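Local structure of truncated hemoglobin from geobacillus stearothermophilus (Geobacillus stearothermophilus, 2BKM) at residues A22-R25 with R26-A29; P31-R34 with P35-D39; H46-K49 with Q50-T53; W88-C91 with M92-A95. The protein binds haem and holds oxygen at the haem iron, as a bacterial truncated globin, and may serve in oxygen transport or storage. All coordinates share one frame; numbering follows the deposited sequence.

Interaction 1: A22-R25 with R26-A29; sequences AFYR and RVAA. With ACT (acetate ion), chain E.
Val27 lays its CG2 methyl over one face of the Phe23 ring, an i to i+4 pairing within helix 12-29, the B helix of the two-over-two sandwich of truncated globins. This is the tight side of the helix. CG2 stands 3.6 Å from the Phe23 ring centroid, a CH-pi contact displaced toward CZ, because Val27 holds CG1 anti to the backbone N (chi1 170°) and leaves CG2 beside that N, turned back along the helix. Tyr24 runs alongside Val27, its CD2 4.0 Å from Val27 CB, and CD1 of Phe23 sits over the centre of the Tyr24 ring. From there the phenol reaches into the distal pocket, where its OH is modelled against an acetate oxygen at a distance too short to be taken literally. The opposite flank carries charge. Arg25 bridges to Glu21 and to Glu98, and Arg26 also reaches Glu98, so one carboxylate lies between two like charges. The backbone shows the same contrast: Val27 N bonds to Phe23 O at 2.9 Å, whereas at the exposed end Ala29 N makes only a weak bond to Arg25 O, 3.5 Å long and bent to 131°.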
# COMPACT_ATOMS: atom_id res chain seq x y z
N ALA A 22 2.55 -10.13 -3.08
CA ALA A 22 2.40 -10.71 -1.78
C ALA A 22 1.31 -10.03 -0.96
O ALA A 22 0.53 -10.67 -0.25
CB ALA A 22 3.75 -10.66 -1.06
N PHE A 23 1.26 -8.71 -1.08
CA PHE A 23 0.31 -7.92 -0.35
C PHE A 23 -1.15 -8.32 -0.68
O PHE A 23 -1.96 -8.52 0.21
CB PHE A 23 0.56 -6.44 -0.61
CG PHE A 23 -0.41 -5.53 0.10
CD1 PHE A 23 -1.30 -4.78 -0.65
CD2 PHE A 23 -0.46 -5.46 1.49
CE1 PHE A 23 -2.20 -3.94 -0.01
CE2 PHE A 23 -1.37 -4.63 2.14
CZ PHE A 23 -2.23 -3.86 1.39
N TYR A 24 -1.44 -8.44 -1.98
CA TYR A 24 -2.84 -8.72 -2.34
C TYR A 24 -3.24 -10.13 -2.01
O TYR A 24 -4.44 -10.38 -1.75
CB TYR A 24 -3.21 -8.28 -3.75
CG TYR A 24 -3.29 -6.79 -3.74
CD1 TYR A 24 -2.32 -6.02 -4.34
CD2 TYR A 24 -4.32 -6.17 -3.05
CE1 TYR A 24 -2.38 -4.64 -4.26
CE2 TYR A 24 -4.39 -4.81 -2.95
CZ TYR A 24 -3.41 -4.04 -3.57
OH TYR A 24 -3.45 -2.67 -3.48
N ARG A 25 -2.28 -11.05 -1.96
CA ARG A 25 -2.64 -12.37 -1.44
C ARG A 25 -3.08 -12.27 0.03
O ARG A 25 -4.01 -12.98 0.47
CB ARG A 25 -1.49 -13.36 -1.54
CG ARG A 25 -1.19 -13.78 -2.95
CD ARG A 25 -0.26 -15.00 -2.91
NE ARG A 25 1.07 -14.67 -2.38
CZ ARG A 25 2.08 -14.28 -3.15
NH1 ARG A 25 3.27 -14.00 -2.63
NH2 ARG A 25 1.89 -14.18 -4.47
N ARG A 26 -2.42 -11.41 0.81
CA ARG A 26 -2.79 -11.24 2.21
C ARG A 26 -4.12 -10.51 2.34
O ARG A 26 -4.92 -10.85 3.18
CB ARG A 26 -1.70 -10.48 2.96
CG ARG A 26 -0.32 -11.14 3.08
CD ARG A 26 -0.30 -12.61 3.43
NE ARG A 26 1.08 -12.92 3.79
CZ ARG A 26 1.50 -13.32 4.99
NH1 ARG A 26 0.64 -13.55 5.98
NH2 ARG A 26 2.78 -13.52 5.18
N VAL A 27 -4.33 -9.49 1.51
CA VAL A 27 -5.56 -8.75 1.55
C VAL A 27 -6.72 -9.65 1.25
O VAL A 27 -7.73 -9.58 1.93
CB VAL A 27 -5.52 -7.57 0.55
CG1 VAL A 27 -6.89 -6.94 0.40
CG2 VAL A 27 -4.49 -6.50 1.01
N ALA A 28 -6.55 -10.51 0.26
CA ALA A 28 -7.66 -11.39 -0.14
C ALA A 28 -8.07 -12.27 1.02
O ALA A 28 -9.25 -12.65 1.10
CB ALA A 28 -7.26 -12.23 -1.35
N ALA A 29 -7.13 -12.59 1.90
CA ALA A 29 -7.34 -13.53 3.01
C ALA A 29 -7.76 -12.80 4.29
O ALA A 29 -8.10 -13.43 5.30
CB ALA A 29 -6.09 -14.34 3.26
C ACT E . -5.11 -0.84 -1.90
O ACT E . -4.46 -1.81 -1.54
OXT ACT E . -5.28 0.02 -1.06
CH3 ACT E . -5.62 -0.70 -3.28

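Interaction 2: P31-R34 with P35-D39; sequences PDLR and PIFPD. With HEM (protoporphyrin IX containing Fe), chain D.
The Phe37 ring meets Leu33 at its edge and the haem on one face. Methyl CMA of the porphyrin lies over the ring centre, and Phe37 CZ comes within 3.3 Å of the meso carbon CHB. In the plane of the ring, Leu33 O faces the edge at CD2, 3.3 Å from that carbon, while Leu33 CB packs near the same corner. The other flat pair is looser: the Arg34 guanidinium and the Asp39 carboxylate are inclined by 64°, and NH1 approaches OD2 obliquely in a long salt bridge of 3.9 Å at the exposed side of the loop.

Between these groups the chain folds into a beta turn. Ile36 N donates to Leu33 O at 2.9 Å from above the carbonyl plane, and Phe37 N adds a weak bond to the same oxygen. Pro35, inside the turn, has no N-H to offer. With chi1 at 69°, Ile36 places CG1 between its backbone N and carbonyl carbon; CG1 thereby lies 3.4 Å from Leu33 O, and CD1 continues to the haem methyls CMA and CMB. Ile36 O also approaches CMA, and Pro38 CG lies near the propionate oxygen O2A. The turn thus lines one rim of the haem pocket, and Phe37 also borders the bound dioxygen.

The loop connects helix 12-29 to helix 42-55. Leu33 fills the angle between Val27 of the former and Ala87 and Cys91 of helix 82-98, while Phe37 packs on Tyr24 and Val27 and touches Thr44 of helix 42-55.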
# COMPACT_ATOMS: atom_id res chain seq x y z
N PRO A 31 -10.06 -11.01 6.82
CA PRO A 31 -11.50 -10.77 7.03
C PRO A 31 -11.94 -9.30 7.19
O PRO A 31 -13.10 -8.95 6.92
CB PRO A 31 -11.80 -11.57 8.29
CG PRO A 31 -10.50 -11.67 8.98
CD PRO A 31 -9.47 -11.81 7.91
N ASP A 32 -11.03 -8.43 7.62
CA ASP A 32 -11.39 -7.03 7.74
C ASP A 32 -11.26 -6.29 6.43
O ASP A 32 -11.75 -5.14 6.34
CB ASP A 32 -10.52 -6.33 8.77
CG ASP A 32 -10.76 -6.83 10.15
OD1 ASP A 32 -11.95 -6.98 10.50
OD2 ASP A 32 -9.78 -7.10 10.87
N LEU A 33 -10.61 -6.91 5.44
CA LEU A 33 -10.40 -6.25 4.15
C LEU A 33 -11.13 -6.89 3.00
O LEU A 33 -11.69 -6.17 2.15
CB LEU A 33 -8.90 -6.19 3.83
CG LEU A 33 -8.07 -5.53 4.93
CD1 LEU A 33 -6.64 -5.62 4.47
CD2 LEU A 33 -8.52 -4.10 5.09
N ARG A 34 -11.11 -8.22 2.96
CA ARG A 34 -11.66 -9.02 1.86
C ARG A 34 -13.03 -8.52 1.40
O ARG A 34 -13.25 -8.42 0.18
CB ARG A 34 -11.72 -10.51 2.25
CG ARG A 34 -12.05 -11.46 1.09
CD ARG A 34 -12.55 -12.82 1.63
NE ARG A 34 -13.39 -13.57 0.68
CZ ARG A 34 -13.57 -13.28 -0.61
NH1 ARG A 34 -12.96 -12.26 -1.19
NH2 ARG A 34 -14.38 -14.05 -1.34
N PRO A 35 -13.93 -8.15 2.33
CA PRO A 35 -15.25 -7.85 1.76
C PRO A 35 -15.32 -6.50 1.06
O PRO A 35 -16.21 -6.33 0.20
CB PRO A 35 -16.20 -7.92 2.97
CG PRO A 35 -15.34 -8.42 4.16
CD PRO A 35 -13.94 -7.99 3.80
N ILE A 36 -14.41 -5.56 1.37
CA ILE A 36 -14.50 -4.23 0.75
C ILE A 36 -13.64 -4.06 -0.50
O ILE A 36 -13.73 -3.07 -1.21
CB ILE A 36 -14.26 -3.06 1.73
CG1 ILE A 36 -12.80 -3.00 2.21
CG2 ILE A 36 -15.24 -3.14 2.89
CD1 ILE A 36 -12.36 -1.61 2.75
N PHE A 37 -12.80 -5.06 -0.76
CA PHE A 37 -12.00 -5.07 -1.96
C PHE A 37 -12.74 -5.87 -3.02
O PHE A 37 -13.55 -6.73 -2.66
CB PHE A 37 -10.65 -5.71 -1.67
CG PHE A 37 -9.64 -4.75 -1.13
CD1 PHE A 37 -8.76 -4.09 -2.00
CD2 PHE A 37 -9.53 -4.51 0.23
CE1 PHE A 37 -7.82 -3.20 -1.52
CE2 PHE A 37 -8.62 -3.57 0.73
CZ PHE A 37 -7.74 -2.94 -0.13
N PRO A 38 -12.44 -5.64 -4.32
CA PRO A 38 -13.04 -6.42 -5.39
C PRO A 38 -12.63 -7.88 -5.25
O PRO A 38 -11.55 -8.17 -4.71
CB PRO A 38 -12.42 -5.83 -6.66
CG PRO A 38 -11.98 -4.46 -6.28
CD PRO A 38 -11.52 -4.61 -4.85
N ASP A 39 -13.45 -8.80 -5.74
CA ASP A 39 -13.11 -10.21 -5.64
C ASP A 39 -11.91 -10.54 -6.51
O ASP A 39 -11.05 -11.35 -6.15
CB ASP A 39 -14.30 -11.07 -6.05
CG ASP A 39 -15.51 -10.83 -5.17
OD1 ASP A 39 -16.60 -10.62 -5.74
OD2 ASP A 39 -15.36 -10.83 -3.92
CHA HEM D . -7.91 1.64 -3.72
CHB HEM D . -8.91 0.05 0.72
CHC HEM D . -4.95 2.33 2.31
CHD HEM D . -3.51 2.97 -2.22
C1A HEM D . -8.47 1.00 -2.65
C2A HEM D . -9.69 0.22 -2.73
C3A HEM D . -9.96 -0.21 -1.50
C4A HEM D . -8.94 0.27 -0.62
CMA HEM D . -11.16 -1.10 -1.10
CAA HEM D . -10.48 -0.05 -4.02
CBA HEM D . -9.70 -1.01 -4.89
CGA HEM D . -10.20 -1.08 -6.32
O1A HEM D . -11.27 -0.49 -6.67
O2A HEM D . -9.51 -1.72 -7.16
C1B HEM D . -7.95 0.58 1.52
C2B HEM D . -7.93 0.48 2.97
C3B HEM D . -6.86 1.14 3.40
C4B HEM D . -6.12 1.67 2.28
CMB HEM D . -8.96 -0.27 3.85
CAB HEM D . -6.45 1.29 4.86
CBB HEM D . -5.81 2.37 5.32
C1C HEM D . -4.16 2.63 1.22
C2C HEM D . -2.78 3.07 1.27
C3C HEM D . -2.43 3.24 -0.01
C4C HEM D . -3.54 2.91 -0.86
CMC HEM D . -1.91 3.28 2.54
CAC HEM D . -1.06 3.64 -0.59
CBC HEM D . -0.02 4.05 0.11
C1D HEM D . -4.57 2.71 -3.02
C2D HEM D . -4.58 2.95 -4.44
C3D HEM D . -5.94 2.55 -4.89
C4D HEM D . -6.65 2.15 -3.70
CMD HEM D . -3.41 3.46 -5.30
CAD HEM D . -6.47 2.60 -6.31
CBD HEM D . -7.27 3.89 -6.51
CGD HEM D . -7.89 3.80 -7.88
O1D HEM D . -8.95 3.12 -8.06
O2D HEM D . -7.25 4.37 -8.81
NA HEM D . -8.04 1.00 -1.34
NB HEM D . -6.84 1.31 1.16
NC HEM D . -4.58 2.52 -0.08
ND HEM D . -5.81 2.23 -2.62
FE HEM D . -6.32 1.79 -0.72

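Interaction 3: H46-K49 with Q50-T53; sequences HKQK and QFLT. Unlike the reference sequence in segment 46-49: His46 (reference Arg). With HEM (protoporphyrin IX containing Fe), chain D.
Gln48 and Phe51 meet beside the haem on helix 42-55, the E helix of the globin fold, which here flanks the ligand pocket. NE2 of Gln48 lies 3.5 Å from Phe51 CD2, the amide and ring planes inclined by 60°, and the same nitrogen rests against Leu52 CG. A bend at chi2 (68°) folds the Gln48 amide over these neighbours; its OE1 then faces the haem meso carbon CHD at 3.4 Å and forms a weak hydrogen bond with Tyr24 OH. Phe51 touches the porphyrin margin at two points: CB approaches methyl CMD, and CE2 lies 3.5 Å from the vinyl carbon CBC. One residue before Gln48, Lys47 stretches its extended chain along a propionate, where NZ donates to O1D at 2.8 Å.

Farther from the haem, the Gln50 amide lies over one face of the His46 ring, the planes 41° apart. Their two NE2 atoms are not bonded to each other; both nitrogens bond to Glu65 OE1, and Gln50 OE1 bonds to His66 NE2, tying this turn to helix 61-66. On the far flank Lys49 forms a salt bridge with Glu13. The backbone oxygen Lys49 O accepts from Thr53 N at 3.1 Å and from Thr53 OG1 at 2.7 Å, the two donors reaching it from opposite faces of the carbonyl plane.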
# COMPACT_ATOMS: atom_id res chain seq x y z
N HIS A 46 -2.59 -3.82 -10.16
CA HIS A 46 -1.96 -3.05 -11.20
C HIS A 46 -1.84 -1.60 -10.76
O HIS A 46 -0.79 -0.98 -10.86
CB HIS A 46 -2.80 -3.17 -12.47
CG HIS A 46 -2.44 -2.20 -13.54
ND1 HIS A 46 -1.23 -2.24 -14.21
CD2 HIS A 46 -3.14 -1.18 -14.08
CE1 HIS A 46 -1.21 -1.28 -15.12
NE2 HIS A 46 -2.35 -0.61 -15.05
N LYS A 47 -2.92 -1.06 -10.22
CA LYS A 47 -2.92 0.33 -9.83
C LYS A 47 -1.97 0.57 -8.68
O LYS A 47 -1.30 1.57 -8.65
CB LYS A 47 -4.31 0.75 -9.38
CG LYS A 47 -5.31 0.90 -10.51
CD LYS A 47 -6.70 1.16 -9.94
CE LYS A 47 -7.68 1.50 -11.04
NZ LYS A 47 -9.03 1.74 -10.44
N GLN A 48 -1.92 -0.36 -7.73
CA GLN A 48 -1.04 -0.19 -6.60
C GLN A 48 0.42 -0.28 -7.00
O GLN A 48 1.26 0.42 -6.45
CB GLN A 48 -1.34 -1.27 -5.57
CG GLN A 48 -0.65 -1.07 -4.22
CD GLN A 48 -1.19 0.13 -3.47
OE1 GLN A 48 -2.06 -0.03 -2.59
NE2 GLN A 48 -0.73 1.33 -3.81
N LYS A 49 0.74 -1.17 -7.92
CA LYS A 49 2.11 -1.21 -8.42
C LYS A 49 2.49 0.15 -9.01
O LYS A 49 3.56 0.70 -8.75
CB LYS A 49 2.28 -2.30 -9.44
CG LYS A 49 3.70 -2.32 -9.95
CD LYS A 49 4.09 -3.58 -10.67
CE LYS A 49 5.59 -3.88 -10.44
NZ LYS A 49 6.64 -2.77 -10.36
N GLN A 50 1.58 0.71 -9.82
CA GLN A 50 1.83 2.04 -10.39
C GLN A 50 1.94 3.11 -9.32
O GLN A 50 2.86 3.93 -9.33
CB GLN A 50 0.70 2.42 -11.36
CG GLN A 50 0.66 1.52 -12.56
CD GLN A 50 -0.52 1.84 -13.41
OE1 GLN A 50 -1.63 2.02 -12.92
NE2 GLN A 50 -0.29 1.94 -14.70
N PHE A 51 1.03 3.06 -8.35
CA PHE A 51 1.03 4.06 -7.32
C PHE A 51 2.29 4.02 -6.46
O PHE A 51 2.90 5.03 -6.22
CB PHE A 51 -0.20 3.95 -6.43
CG PHE A 51 -0.18 4.96 -5.35
CD1 PHE A 51 -0.46 6.28 -5.66
CD2 PHE A 51 0.24 4.64 -4.04
CE1 PHE A 51 -0.35 7.29 -4.66
CE2 PHE A 51 0.35 5.60 -3.06
CZ PHE A 51 0.07 6.94 -3.35
N LEU A 52 2.65 2.82 -6.00
CA LEU A 52 3.77 2.73 -5.09
C LEU A 52 5.06 3.12 -5.81
O LEU A 52 5.92 3.76 -5.22
CB LEU A 52 3.88 1.31 -4.53
CG LEU A 52 2.77 0.94 -3.53
CD1 LEU A 52 2.95 -0.49 -3.15
CD2 LEU A 52 2.81 1.87 -2.32
N THR A 53 5.13 2.82 -7.10
CA THR A 53 6.29 3.24 -7.89
C THR A 53 6.45 4.76 -7.81
O THR A 53 7.50 5.28 -7.48
CB THR A 53 6.10 2.76 -9.35
OG1 THR A 53 6.15 1.33 -9.36
CG2 THR A 53 7.21 3.36 -10.23
CHA HEM D . -7.91 1.64 -3.72
CHB HEM D . -8.91 0.05 0.72
CHC HEM D . -4.95 2.33 2.31
CHD HEM D . -3.51 2.97 -2.22
C1A HEM D . -8.47 1.00 -2.65
C2A HEM D . -9.69 0.22 -2.73
C3A HEM D . -9.96 -0.21 -1.50
C4A HEM D . -8.94 0.27 -0.62
CMA HEM D . -11.16 -1.10 -1.10
CAA HEM D . -10.48 -0.05 -4.02
CBA HEM D . -9.70 -1.01 -4.89
CGA HEM D . -10.20 -1.08 -6.32
O1A HEM D . -11.27 -0.49 -6.67
O2A HEM D . -9.51 -1.72 -7.16
C1B HEM D . -7.95 0.58 1.52
C2B HEM D . -7.93 0.48 2.97
C3B HEM D . -6.86 1.14 3.40
C4B HEM D . -6.12 1.67 2.28
CMB HEM D . -8.96 -0.27 3.85
CAB HEM D . -6.45 1.29 4.86
CBB HEM D . -5.81 2.37 5.32
C1C HEM D . -4.16 2.63 1.22
C2C HEM D . -2.78 3.07 1.27
C3C HEM D . -2.43 3.24 -0.01
C4C HEM D . -3.54 2.91 -0.86
CMC HEM D . -1.91 3.28 2.54
CAC HEM D . -1.06 3.64 -0.59
CBC HEM D . -0.02 4.05 0.11
C1D HEM D . -4.57 2.71 -3.02
C2D HEM D . -4.58 2.95 -4.44
C3D HEM D . -5.94 2.55 -4.89
C4D HEM D . -6.65 2.15 -3.70
CMD HEM D . -3.41 3.46 -5.30
CAD HEM D . -6.47 2.60 -6.31
CBD HEM D . -7.27 3.89 -6.51
CGD HEM D . -7.89 3.80 -7.88
O1D HEM D . -8.95 3.12 -8.06
O2D HEM D . -7.25 4.37 -8.81
NA HEM D . -8.04 1.00 -1.34
NB HEM D . -6.84 1.31 1.16
NC HEM D . -4.58 2.52 -0.08
ND HEM D . -5.81 2.23 -2.62
FE HEM D . -6.32 1.79 -0.72

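Interaction 4: W88-C91 with M92-A95; sequences WLAC and MRAA. With HEM (protoporphyrin IX containing Fe), chain D; OXY (oxygen molecule), chain C; ACT (acetate ion), chain E.
Met92 sets its methyl against the six-membered end of Trp88, one turn earlier on helix 82-98, the globin G helix, with CE 3.6 Å from CH2. Bends at chi2 (60°) and chi3 (74°) bring CE back to the indole, and the two side chains run in the same direction. Trp88 itself lies with one face on the porphyrin, its CD1 3.3 Å from haem C3B. Its NE1 donates in the ring plane to the iron-bound ligand: dioxygen and acetate are modelled in overlapping positions, so the individual bond lengths are doubtful, but either occupant would accept from this N-H, a tryptophan donor characteristic of group II truncated globins. Next, Arg93 folds its guanidinium over Ala90, with NH2 3.5 Å from Ala90 CB and CA of Ala90 beneath the face, while NH1 bonds to Tyr110 OH. Ala94 N bonds to Ala90 O at 2.9 Å, and Ala95 N bonds to Cys91 O at the same distance.

The helix is packed on two sides by helices. Leu89 and Met92 touch Tyr110, Ala117 and Leu113 of helix 104-120, whereas Cys91 and Ala94 rest on Phe23 and Arg26 of helix 12-29, and Phe23 also meets the Trp88 ring edge-to-face.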
# COMPACT_ATOMS: atom_id res chain seq x y z
N TRP A 88 -4.74 -3.33 6.98
CA TRP A 88 -4.01 -3.08 5.76
C TRP A 88 -2.51 -3.07 6.09
O TRP A 88 -1.72 -3.71 5.42
CB TRP A 88 -4.47 -1.73 5.22
CG TRP A 88 -4.04 -1.38 3.84
CD1 TRP A 88 -4.82 -1.42 2.71
CD2 TRP A 88 -2.76 -0.89 3.43
NE1 TRP A 88 -4.10 -0.98 1.62
CE2 TRP A 88 -2.84 -0.63 2.03
CE3 TRP A 88 -1.57 -0.58 4.11
CZ2 TRP A 88 -1.74 -0.19 1.29
CZ3 TRP A 88 -0.46 -0.12 3.36
CH2 TRP A 88 -0.58 0.09 1.97
N LEU A 89 -2.16 -2.33 7.14
CA LEU A 89 -0.72 -2.24 7.50
C LEU A 89 -0.19 -3.60 7.92
O LEU A 89 0.98 -3.90 7.64
CB LEU A 89 -0.52 -1.20 8.60
CG LEU A 89 -0.75 0.21 8.05
CD1 LEU A 89 -0.88 1.13 9.26
CD2 LEU A 89 0.38 0.62 7.15
N ALA A 90 -1.00 -4.40 8.60
CA ALA A 90 -0.51 -5.72 9.02
C ALA A 90 -0.29 -6.61 7.80
O ALA A 90 0.69 -7.39 7.75
CB ALA A 90 -1.52 -6.36 9.96
N CYS A 91 -1.17 -6.50 6.81
CA CYS A 91 -0.92 -7.23 5.55
C CYS A 91 0.33 -6.76 4.90
O CYS A 91 1.06 -7.56 4.34
CB CYS A 91 -2.08 -7.10 4.58
SG CYS A 91 -3.57 -8.01 5.16
N MET A 92 0.57 -5.44 4.94
CA MET A 92 1.77 -4.90 4.33
C MET A 92 3.04 -5.37 5.03
O MET A 92 3.99 -5.78 4.36
CB MET A 92 1.69 -3.37 4.23
CG MET A 92 2.87 -2.81 3.54
SD MET A 92 3.11 -3.37 1.84
CE MET A 92 1.81 -2.44 1.01
N ARG A 93 3.04 -5.35 6.35
CA ARG A 93 4.21 -5.84 7.05
C ARG A 93 4.41 -7.31 6.72
O ARG A 93 5.56 -7.74 6.53
CB ARG A 93 4.03 -5.74 8.55
CG ARG A 93 4.06 -4.34 9.09
CD ARG A 93 4.17 -4.29 10.61
NE ARG A 93 3.17 -5.16 11.26
CZ ARG A 93 1.93 -4.77 11.55
NH1 ARG A 93 1.49 -3.58 11.20
NH2 ARG A 93 1.09 -5.60 12.14
N ALA A 94 3.33 -8.10 6.69
CA ALA A 94 3.47 -9.53 6.41
C ALA A 94 4.01 -9.74 4.99
O ALA A 94 4.81 -10.63 4.77
CB ALA A 94 2.11 -10.23 6.57
N ALA A 95 3.57 -8.91 4.04
CA ALA A 95 4.04 -9.04 2.67
C ALA A 95 5.51 -8.64 2.58
O ALA A 95 6.26 -9.29 1.85
CB ALA A 95 3.19 -8.17 1.75
CHA HEM D . -7.91 1.64 -3.72
CHB HEM D . -8.91 0.05 0.72
CHC HEM D . -4.95 2.33 2.31
CHD HEM D . -3.51 2.97 -2.22
C1A HEM D . -8.47 1.00 -2.65
C2A HEM D . -9.69 0.22 -2.73
C3A HEM D . -9.96 -0.21 -1.50
C4A HEM D . -8.94 0.27 -0.62
CMA HEM D . -11.16 -1.10 -1.10
CAA HEM D . -10.48 -0.05 -4.02
CBA HEM D . -9.70 -1.01 -4.89
CGA HEM D . -10.20 -1.08 -6.32
O1A HEM D . -11.27 -0.49 -6.67
O2A HEM D . -9.51 -1.72 -7.16
C1B HEM D . -7.95 0.58 1.52
C2B HEM D . -7.93 0.48 2.97
C3B HEM D . -6.86 1.14 3.40
C4B HEM D . -6.12 1.67 2.28
CMB HEM D . -8.96 -0.27 3.85
CAB HEM D . -6.45 1.29 4.86
CBB HEM D . -5.81 2.37 5.32
C1C HEM D . -4.16 2.63 1.22
C2C HEM D . -2.78 3.07 1.27
C3C HEM D . -2.43 3.24 -0.01
C4C HEM D . -3.54 2.91 -0.86
CMC HEM D . -1.91 3.28 2.54
CAC HEM D . -1.06 3.64 -0.59
CBC HEM D . -0.02 4.05 0.11
C1D HEM D . -4.57 2.71 -3.02
C2D HEM D . -4.58 2.95 -4.44
C3D HEM D . -5.94 2.55 -4.89
C4D HEM D . -6.65 2.15 -3.70
CMD HEM D . -3.41 3.46 -5.30
CAD HEM D . -6.47 2.60 -6.31
CBD HEM D . -7.27 3.89 -6.51
CGD HEM D . -7.89 3.80 -7.88
O1D HEM D . -8.95 3.12 -8.06
O2D HEM D . -7.25 4.37 -8.81
NA HEM D . -8.04 1.00 -1.34
NB HEM D . -6.84 1.31 1.16
NC HEM D . -4.58 2.52 -0.08
ND HEM D . -5.81 2.23 -2.62
FE HEM D . -6.32 1.79 -0.72
O1 OXY C . -5.32 0.12 -0.39
O2 OXY C . -5.40 -0.74 -1.20
C ACT E . -5.11 -0.84 -1.90
O ACT E . -4.46 -1.81 -1.54
OXT ACT E . -5.28 0.02 -1.06
CH3 ACT E . -5.62 -0.70 -3.28

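Interactions 3 and 4 are largely buried, whereas interactions 1 and 2 each join a buried side to a solvent-facing, charged one. Three are turns of alpha helix; interaction 2 is a loop, where a beta turn and prolines replace the regular backbone pattern. All four converge on the haem pocket, with different chemistry: 22-29 brings a phenol, 31-39 an aromatic face, 46-53 an amide and a lysine for a propionate, and 88-95 an indole N-H. Interactions 1 and 4 touch along the packing of helices 12-29 and 82-98, and Val27 joins 1 to 2. Interactions 2 and 3 do not touch, their nearest atoms about 7 Å apart, yet both border the same porphyrin.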